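Local coordinates for alpha-galacturonidase (Bacillus subtilis, PDB 3FEF), which hydrolyses alpha-1,4-di-galacturonate, its probable natural substrate, releasing alpha-D-galacturonate, as a manganese- and NAD-dependent family 4 glycosidase that works as a homotetramer, at residues 252-257 against 279-284; 396-401 against 408-413. All blocks are in the same frame, centred on the assembly; numbering follows the deposited sequence.

Overall arrangement
Both contacts lie in the family 4 C-terminal domain, and neither shares a helix or loop with the other. Contact 1 joins the start of helix 253-262 to the loop that precedes helix 295-314. Contact 2 pairs helix 383-405 with helix 408-417, which follows it in the chain. Their centres are 28 Å apart and their nearest atoms about 15 Å, so they do not touch. Contact 1 is the more buried of the two and mixes polar and aromatic chemistry, with a tyrosine, a carboxylate and a valine. Contact 2 is partly buried and apolar, carried by a leucine. Both also reach a second subunit: contact 1 through polar bonds to an arginine, contact 2 mainly through packing.

Contact 1: residues 252-257 against 279-284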
ATOM      1  N   HIS A 252      35.357  10.534  14.218  1.00 22.00           N
ATOM      2  CA  HIS A 252      34.034   9.954  14.448  1.00 24.24           C
ATOM      3  C   HIS A 252      33.187  10.631  15.528  1.00 25.29           C
ATOM      4  O   HIS A 252      32.230  10.032  16.031  1.00 26.17           O
ATOM      5  CB  HIS A 252      34.194   8.481  14.776  1.00 24.68           C
ATOM      6  CG  HIS A 252      35.055   7.764  13.797  1.00 26.78           C
ATOM      7  ND1 HIS A 252      36.403   7.558  14.006  1.00 27.11           N
ATOM      8  CD2 HIS A 252      34.778   7.258  12.571  1.00 25.99           C
ATOM      9  CE1 HIS A 252      36.909   6.919  12.966  1.00 27.19           C
ATOM     10  NE2 HIS A 252      35.946   6.724  12.084  1.00 27.90           N
ATOM     11  N   ARG A 253      33.547  11.857  15.902  1.00 21.92           N
ATOM     12  CA  ARG A 253      32.750  12.625  16.850  1.00 22.10           C
ATOM     13  C   ARG A 253      31.318  12.833  16.364  1.00 23.31           C
ATOM     14  O   ARG A 253      30.379  12.835  17.161  1.00 21.16           O
ATOM     15  CB  ARG A 253      33.406  13.979  17.138  1.00 23.89           C
ATOM     16  CG  ARG A 253      34.706  13.842  17.943  1.00 27.28           C
ATOM     17  CD  ARG A 253      34.937  15.051  18.847  1.00 27.54           C
ATOM     18  NE  ARG A 253      33.933  15.146  19.899  1.00 28.16           N
ATOM     19  CZ  ARG A 253      33.277  16.268  20.173  1.00 30.25           C
ATOM     20  NH1 ARG A 253      33.543  17.370  19.478  1.00 28.17           N
ATOM     21  NH2 ARG A 253      32.380  16.297  21.144  1.00 28.55           N
ATOM     22  N   VAL A 254      31.154  13.030  15.061  1.00 22.44           N
ATOM     23  CA  VAL A 254      29.824  13.268  14.515  1.00 23.44           C
ATOM     24  C   VAL A 254      28.993  11.984  14.608  1.00 23.42           C
ATOM     25  O   VAL A 254      27.823  12.016  14.985  1.00 22.87           O
ATOM     26  CB  VAL A 254      29.866  13.762  13.050  1.00 24.61           C
ATOM     27  CG1 VAL A 254      28.421  13.928  12.509  1.00 24.57           C
ATOM     28  CG2 VAL A 254      30.642  15.093  12.941  1.00 24.84           C
ATOM     29  N   ALA A 255      29.609  10.851  14.279  1.00 22.71           N
ATOM     30  CA  ALA A 255      28.939   9.573  14.385  1.00 22.78           C
ATOM     31  C   ALA A 255      28.552   9.254  15.829  1.00 24.86           C
ATOM     32  O   ALA A 255      27.468   8.722  16.077  1.00 24.06           O
ATOM     33  CB  ALA A 255      29.813   8.443  13.796  1.00 21.28           C
ATOM     34  N   PHE A 256      29.436   9.549  16.780  1.00 24.11           N
ATOM     35  CA  PHE A 256      29.106   9.295  18.186  1.00 25.98           C
ATOM     36  C   PHE A 256      27.953  10.171  18.631  1.00 26.50           C
ATOM     37  O   PHE A 256      27.082   9.728  19.372  1.00 29.96           O
ATOM     38  CB  PHE A 256      30.313   9.498  19.115  1.00 24.41           C
ATOM     39  CG  PHE A 256      31.416   8.508  18.889  1.00 26.75           C
ATOM     40  CD1 PHE A 256      31.124   7.176  18.623  1.00 26.10           C
ATOM     41  CD2 PHE A 256      32.743   8.897  18.946  1.00 27.99           C
ATOM     42  CE1 PHE A 256      32.139   6.251  18.402  1.00 27.65           C
ATOM     43  CE2 PHE A 256      33.769   7.965  18.728  1.00 27.60           C
ATOM     44  CZ  PHE A 256      33.467   6.650  18.458  1.00 27.08           C
ATOM     45  N   ASP A 257      27.953  11.414  18.176  1.00 24.25           N
ATOM     46  CA  ASP A 257      26.923  12.360  18.563  1.00 25.42           C
ATOM     47  C   ASP A 257      25.553  11.929  18.011  1.00 26.03           C
ATOM     48  O   ASP A 257      24.566  11.976  18.720  1.00 25.51           O
ATOM     49  CB  ASP A 257      27.296  13.766  18.076  1.00 27.56           C
ATOM     50  CG  ASP A 257      26.378  14.849  18.632  1.00 31.36           C
ATOM     51  OD1 ASP A 257      26.444  15.093  19.850  1.00 32.35           O
ATOM     52  OD2 ASP A 257      25.596  15.460  17.849  1.00 32.52           O
ATOM     53  N   GLY A 279      23.037  20.925  13.046  1.00 32.97           N
ATOM     54  CA  GLY A 279      24.053  20.677  14.054  1.00 31.95           C
ATOM     55  C   GLY A 279      25.093  21.778  14.027  1.00 32.40           C
ATOM     56  O   GLY A 279      25.090  22.605  13.128  1.00 31.91           O
ATOM     57  N   PRO A 280      25.984  21.796  15.025  1.00 31.96           N
ATOM     58  CA  PRO A 280      27.115  22.722  15.018  1.00 32.25           C
ATOM     59  C   PRO A 280      28.191  22.278  14.040  1.00 32.53           C
ATOM     60  O   PRO A 280      29.153  23.012  13.809  1.00 34.42           O
ATOM     61  CB  PRO A 280      27.664  22.622  16.446  1.00 31.79           C
ATOM     62  CG  PRO A 280      27.168  21.294  16.970  1.00 32.19           C
ATOM     63  CD  PRO A 280      25.843  21.080  16.308  1.00 29.27           C
ATOM     64  N   TYR A 281      28.013  21.096  13.453  1.00 30.69           N
ATOM     65  CA  TYR A 281      29.099  20.410  12.735  1.00 28.62           C
ATOM     66  C   TYR A 281      29.809  21.214  11.653  1.00 28.63           C
ATOM     67  O   TYR A 281      31.034  21.335  11.666  1.00 28.58           O
ATOM     68  CB  TYR A 281      28.580  19.119  12.102  1.00 29.01           C
ATOM     69  CG  TYR A 281      27.710  18.299  13.027  1.00 29.41           C
ATOM     70  CD1 TYR A 281      28.157  17.941  14.303  1.00 29.26           C
ATOM     71  CD2 TYR A 281      26.445  17.888  12.636  1.00 27.01           C
ATOM     72  CE1 TYR A 281      27.370  17.181  15.146  1.00 29.33           C
ATOM     73  CE2 TYR A 281      25.645  17.131  13.484  1.00 29.01           C
ATOM     74  CZ  TYR A 281      26.114  16.777  14.729  1.00 28.53           C
ATOM     75  OH  TYR A 281      25.320  16.032  15.571  1.00 31.10           O
ATOM     76  N   LEU A 282      29.040  21.728  10.704  1.00 30.11           N
ATOM     77  CA  LEU A 282      29.598  22.331   9.494  1.00 30.93           C
ATOM     78  C   LEU A 282      30.256  23.676   9.769  1.00 32.51           C
ATOM     79  O   LEU A 282      31.095  24.127   9.000  1.00 30.89           O
ATOM     80  CB  LEU A 282      28.511  22.493   8.429  1.00 30.30           C
ATOM     81  CG  LEU A 282      28.052  21.201   7.755  1.00 31.44           C
ATOM     82  CD1 LEU A 282      26.921  21.489   6.757  1.00 29.06           C
ATOM     83  CD2 LEU A 282      29.237  20.531   7.061  1.00 28.82           C
ATOM     84  N   LYS A 283      29.877  24.306  10.875  1.00 34.42           N
ATOM     85  CA  LYS A 283      30.435  25.605  11.225  1.00 36.67           C
ATOM     86  C   LYS A 283      31.630  25.503  12.157  1.00 36.78           C
ATOM     87  O   LYS A 283      32.357  26.460  12.316  1.00 36.89           O
ATOM     88  CB  LYS A 283      29.351  26.510  11.819  1.00 36.87           C
ATOM     89  CG  LYS A 283      28.254  26.808  10.796  1.00 41.58           C
ATOM     90  CD  LYS A 283      27.073  27.561  11.375  1.00 43.35           C
ATOM     91  CE  LYS A 283      26.331  28.302  10.260  1.00 46.64           C
ATOM     92  NZ  LYS A 283      25.344  29.296  10.802  1.00 48.07           N
ATOM     93  N   GLN A 284      31.829  24.343  12.774  1.00 37.57           N
ATOM     94  CA  GLN A 284      32.974  24.140  13.656  1.00 35.88           C
ATOM     95  C   GLN A 284      33.597  22.792  13.365  1.00 32.28           C
ATOM     96  O   GLN A 284      33.689  21.952  14.248  1.00 31.37           O
ATOM     97  CB  GLN A 284      32.553  24.211  15.134  1.00 39.59           C
ATOM     98  CG  GLN A 284      31.884  25.524  15.542  1.00 43.42           C
ATOM     99  CD  GLN A 284      31.212  25.459  16.918  1.00 46.97           C
ATOM    100  OE1 GLN A 284      31.715  24.824  17.847  1.00 49.35           O
ATOM    101  NE2 GLN A 284      30.068  26.126  17.052  1.00 49.38           N
TER
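Tyr281 reaches from the 279-284 loop to the first turns of helix 253-262, where it meets Val254 and Asp257, one turn apart. This is helix-to-loop packing in the C-terminal domain of family 4 glycosidases. Asp270 accepts hydrogen bonds from the backbone N atoms of Val254 and Ala255.

The apolar part is a CH-pi contact. Val254 CG1 lies over the centre of the Tyr281 ring, 4.2 Å from the centroid and 4° off the normal. Its other methyl, CG2, comes 4.0 Å from Tyr281 CD1. Trp288 meets the same ring edge-to-face.

The polar part is at the ring edge. Tyr281 OH donates a hydrogen bond to Asp257 OD2, which lies in the ring plane. The carboxylate itself is turned 77° from that plane. Asp257 CG is anti to the backbone N (chi1 -171°), which brings the carboxylate to the hydroxyl. Arg425 of a second subunit holds both groups, by a salt bridge to Asp257 and a hydrogen bond to Tyr281 OH. The contact thus forms part of a subunit interface. The modelled separation of Tyr281 OH and Asp257 OD2 is 2.4 Å, so short that its exact value is doubtful.

Contact 2: residues 396-401 against 408-413; sequences QEAVAD and TGLAFQ
Leu410 packs onto Ala398 and Asp401, which lie three residues apart on the facing helix. The motif is a helical hairpin in the C-terminal domain: helices 383-405 and 408-417 follow each other with a very short link, and these parts of them run in roughly opposite directions.

The tight part is the Leu410 side chain. CG is anti to the backbone N (chi1 176°), which extends the branch across to the first helix. There the two methyls divide the work. Leu410 CD1 lies 4.0 Å from Ala398 CB, and Leu410 CG is 3.9 Å from the same atom. The other methyl, CD2, serves the Ala398 carbonyl and Asp401. With an alanine in place of Leu410, the methyls against Ala398 CB and Asp401 CB are gone, and a gap would probably open between the two helices here.

The buried flank is looser between the two segments. The side chains of Val399 and Ala411 each stay more than 5 Å from the facing segment, and both touch Leu120 of helix 112-136. The solvent side is that of Leu410 and Asp401, both partly exposed. The Asp401 carboxylate forms a salt bridge with Lys158. A second subunit adds Met387 against Ala398 and Lys383 against Leu410. Leu410 CD2 rests against both Ala398 O, at 3.4 Å, and Asp401 CB, at 3.9 Å.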
ATOM      1  N   GLN A 396      14.890  14.802  -3.285  1.00 27.08           N
ATOM      2  CA  GLN A 396      15.472  13.998  -4.364  1.00 26.12           C
ATOM      3  C   GLN A 396      14.456  13.650  -5.468  1.00 24.68           C
ATOM      4  O   GLN A 396      14.760  13.784  -6.646  1.00 25.49           O
ATOM      5  CB  GLN A 396      16.150  12.748  -3.778  1.00 25.33           C
ATOM      6  CG  GLN A 396      17.374  13.127  -2.913  1.00 23.00           C
ATOM      7  CD  GLN A 396      17.899  11.972  -2.039  1.00 27.27           C
ATOM      8  OE1 GLN A 396      17.298  10.903  -1.979  1.00 28.54           O
ATOM      9  NE2 GLN A 396      19.006  12.212  -1.335  1.00 24.68           N
ATOM     10  N   GLU A 397      13.248  13.234  -5.095  1.00 25.03           N
ATOM     11  CA  GLU A 397      12.187  12.980  -6.079  1.00 24.95           C
ATOM     12  C   GLU A 397      11.845  14.239  -6.884  1.00 23.35           C
ATOM     13  O   GLU A 397      11.669  14.179  -8.086  1.00 25.44           O
ATOM     14  CB  GLU A 397      10.893  12.446  -5.407  1.00 28.46           C
ATOM     15  CG  GLU A 397      10.962  11.033  -4.821  1.00 28.51           C
ATOM     16  CD  GLU A 397      11.252   9.955  -5.873  1.00 36.55           C
ATOM     17  OE1 GLU A 397      10.409   9.759  -6.789  1.00 37.60           O
ATOM     18  OE2 GLU A 397      12.322   9.288  -5.777  1.00 35.56           O
ATOM     19  N   ALA A 398      11.718  15.371  -6.211  1.00 24.89           N
ATOM     20  CA  ALA A 398      11.394  16.637  -6.878  1.00 23.99           C
ATOM     21  C   ALA A 398      12.499  17.053  -7.841  1.00 25.27           C
ATOM     22  O   ALA A 398      12.228  17.533  -8.954  1.00 24.68           O
ATOM     23  CB  ALA A 398      11.154  17.719  -5.861  1.00 22.55           C
ATOM     24  N   VAL A 399      13.749  16.864  -7.423  1.00 25.64           N
ATOM     25  CA  VAL A 399      14.882  17.188  -8.291  1.00 24.30           C
ATOM     26  C   VAL A 399      14.850  16.353  -9.568  1.00 27.86           C
ATOM     27  O   VAL A 399      15.031  16.881 -10.664  1.00 28.34           O
ATOM     28  CB  VAL A 399      16.249  17.062  -7.568  1.00 24.71           C
ATOM     29  CG1 VAL A 399      17.411  17.179  -8.564  1.00 22.68           C
ATOM     30  CG2 VAL A 399      16.387  18.161  -6.476  1.00 25.97           C
ATOM     31  N   ALA A 400      14.593  15.057  -9.428  1.00 25.51           N
ATOM     32  CA  ALA A 400      14.547  14.180 -10.585  1.00 27.79           C
ATOM     33  C   ALA A 400      13.439  14.610 -11.528  1.00 28.50           C
ATOM     34  O   ALA A 400      13.659  14.728 -12.732  1.00 28.25           O
ATOM     35  CB  ALA A 400      14.368  12.724 -10.160  1.00 27.92           C
ATOM     36  N   ASP A 401      12.248  14.856 -10.992  1.00 29.55           N
ATOM     37  CA  ASP A 401      11.166  15.377 -11.829  1.00 31.88           C
ATOM     38  C   ASP A 401      11.519  16.735 -12.441  1.00 29.86           C
ATOM     39  O   ASP A 401      11.401  16.918 -13.655  1.00 27.38           O
ATOM     40  CB  ASP A 401       9.862  15.488 -11.053  1.00 32.44           C
ATOM     41  CG  ASP A 401       9.337  14.153 -10.636  1.00 40.83           C
ATOM     42  OD1 ASP A 401       9.484  13.191 -11.433  1.00 44.97           O
ATOM     43  OD2 ASP A 401       8.788  14.060  -9.510  1.00 44.92           O
ATOM     44  N   THR A 408      12.038  24.574 -13.043  1.00 37.52           N
ATOM     45  CA  THR A 408      12.870  25.208 -12.027  1.00 38.94           C
ATOM     46  C   THR A 408      12.066  25.636 -10.789  1.00 37.08           C
ATOM     47  O   THR A 408      12.591  25.670  -9.675  1.00 35.47           O
ATOM     48  CB  THR A 408      13.699  26.391 -12.620  1.00 42.86           C
ATOM     49  OG1 THR A 408      12.828  27.350 -13.230  1.00 45.81           O
ATOM     50  CG2 THR A 408      14.658  25.886 -13.690  1.00 43.79           C
ATOM     51  N   GLY A 409      10.786  25.932 -10.974  1.00 33.42           N
ATOM     52  CA  GLY A 409       9.929  26.211  -9.834  1.00 30.53           C
ATOM     53  C   GLY A 409       9.943  25.049  -8.849  1.00 30.94           C
ATOM     54  O   GLY A 409      10.134  25.237  -7.648  1.00 28.19           O
ATOM     55  N   LEU A 410       9.775  23.833  -9.356  1.00 30.33           N
ATOM     56  CA  LEU A 410       9.760  22.659  -8.475  1.00 30.14           C
ATOM     57  C   LEU A 410      11.122  22.418  -7.808  1.00 29.44           C
ATOM     58  O   LEU A 410      11.194  22.043  -6.629  1.00 30.23           O
ATOM     59  CB  LEU A 410       9.301  21.413  -9.224  1.00 30.20           C
ATOM     60  CG  LEU A 410       9.356  20.126  -8.391  1.00 30.71           C
ATOM     61  CD1 LEU A 410       8.301  20.184  -7.288  1.00 31.48           C
ATOM     62  CD2 LEU A 410       9.173  18.892  -9.263  1.00 29.18           C
ATOM     63  N   ALA A 411      12.194  22.647  -8.557  1.00 27.43           N
ATOM     64  CA  ALA A 411      13.553  22.514  -8.022  1.00 30.03           C
ATOM     65  C   ALA A 411      13.812  23.507  -6.888  1.00 27.69           C
ATOM     66  O   ALA A 411      14.514  23.207  -5.931  1.00 29.39           O
ATOM     67  CB  ALA A 411      14.581  22.694  -9.137  1.00 30.16           C
ATOM     68  N   PHE A 412      13.240  24.694  -6.998  1.00 25.85           N
ATOM     69  CA  PHE A 412      13.373  25.693  -5.938  1.00 26.58           C
ATOM     70  C   PHE A 412      12.645  25.266  -4.656  1.00 24.51           C
ATOM     71  O   PHE A 412      13.112  25.531  -3.549  1.00 24.01           O
ATOM     72  CB  PHE A 412      12.882  27.072  -6.413  1.00 25.97           C
ATOM     73  CG  PHE A 412      13.132  28.172  -5.416  1.00 26.40           C
ATOM     74  CD1 PHE A 412      14.391  28.326  -4.842  1.00 27.19           C
ATOM     75  CD2 PHE A 412      12.114  29.015  -5.027  1.00 24.98           C
ATOM     76  CE1 PHE A 412      14.630  29.312  -3.924  1.00 26.54           C
ATOM     77  CE2 PHE A 412      12.339  30.010  -4.103  1.00 26.81           C
ATOM     78  CZ  PHE A 412      13.603  30.164  -3.550  1.00 28.84           C
ATOM     79  N   GLN A 413      11.496  24.608  -4.811  1.00 26.48           N
ATOM     80  CA  GLN A 413      10.794  24.014  -3.669  1.00 25.79           C
ATOM     81  C   GLN A 413      11.683  23.023  -2.929  1.00 24.70           C
ATOM     82  O   GLN A 413      11.768  23.058  -1.707  1.00 25.31           O
ATOM     83  CB  GLN A 413       9.508  23.327  -4.119  1.00 27.81           C
ATOM     84  CG  GLN A 413       8.549  24.281  -4.813  1.00 29.78           C
ATOM     85  CD  GLN A 413       8.152  25.412  -3.893  1.00 31.12           C
ATOM     86  OE1 GLN A 413       8.141  26.583  -4.286  1.00 35.95           O
ATOM     87  NE2 GLN A 413       7.849  25.073  -2.648  1.00 30.40           N
TER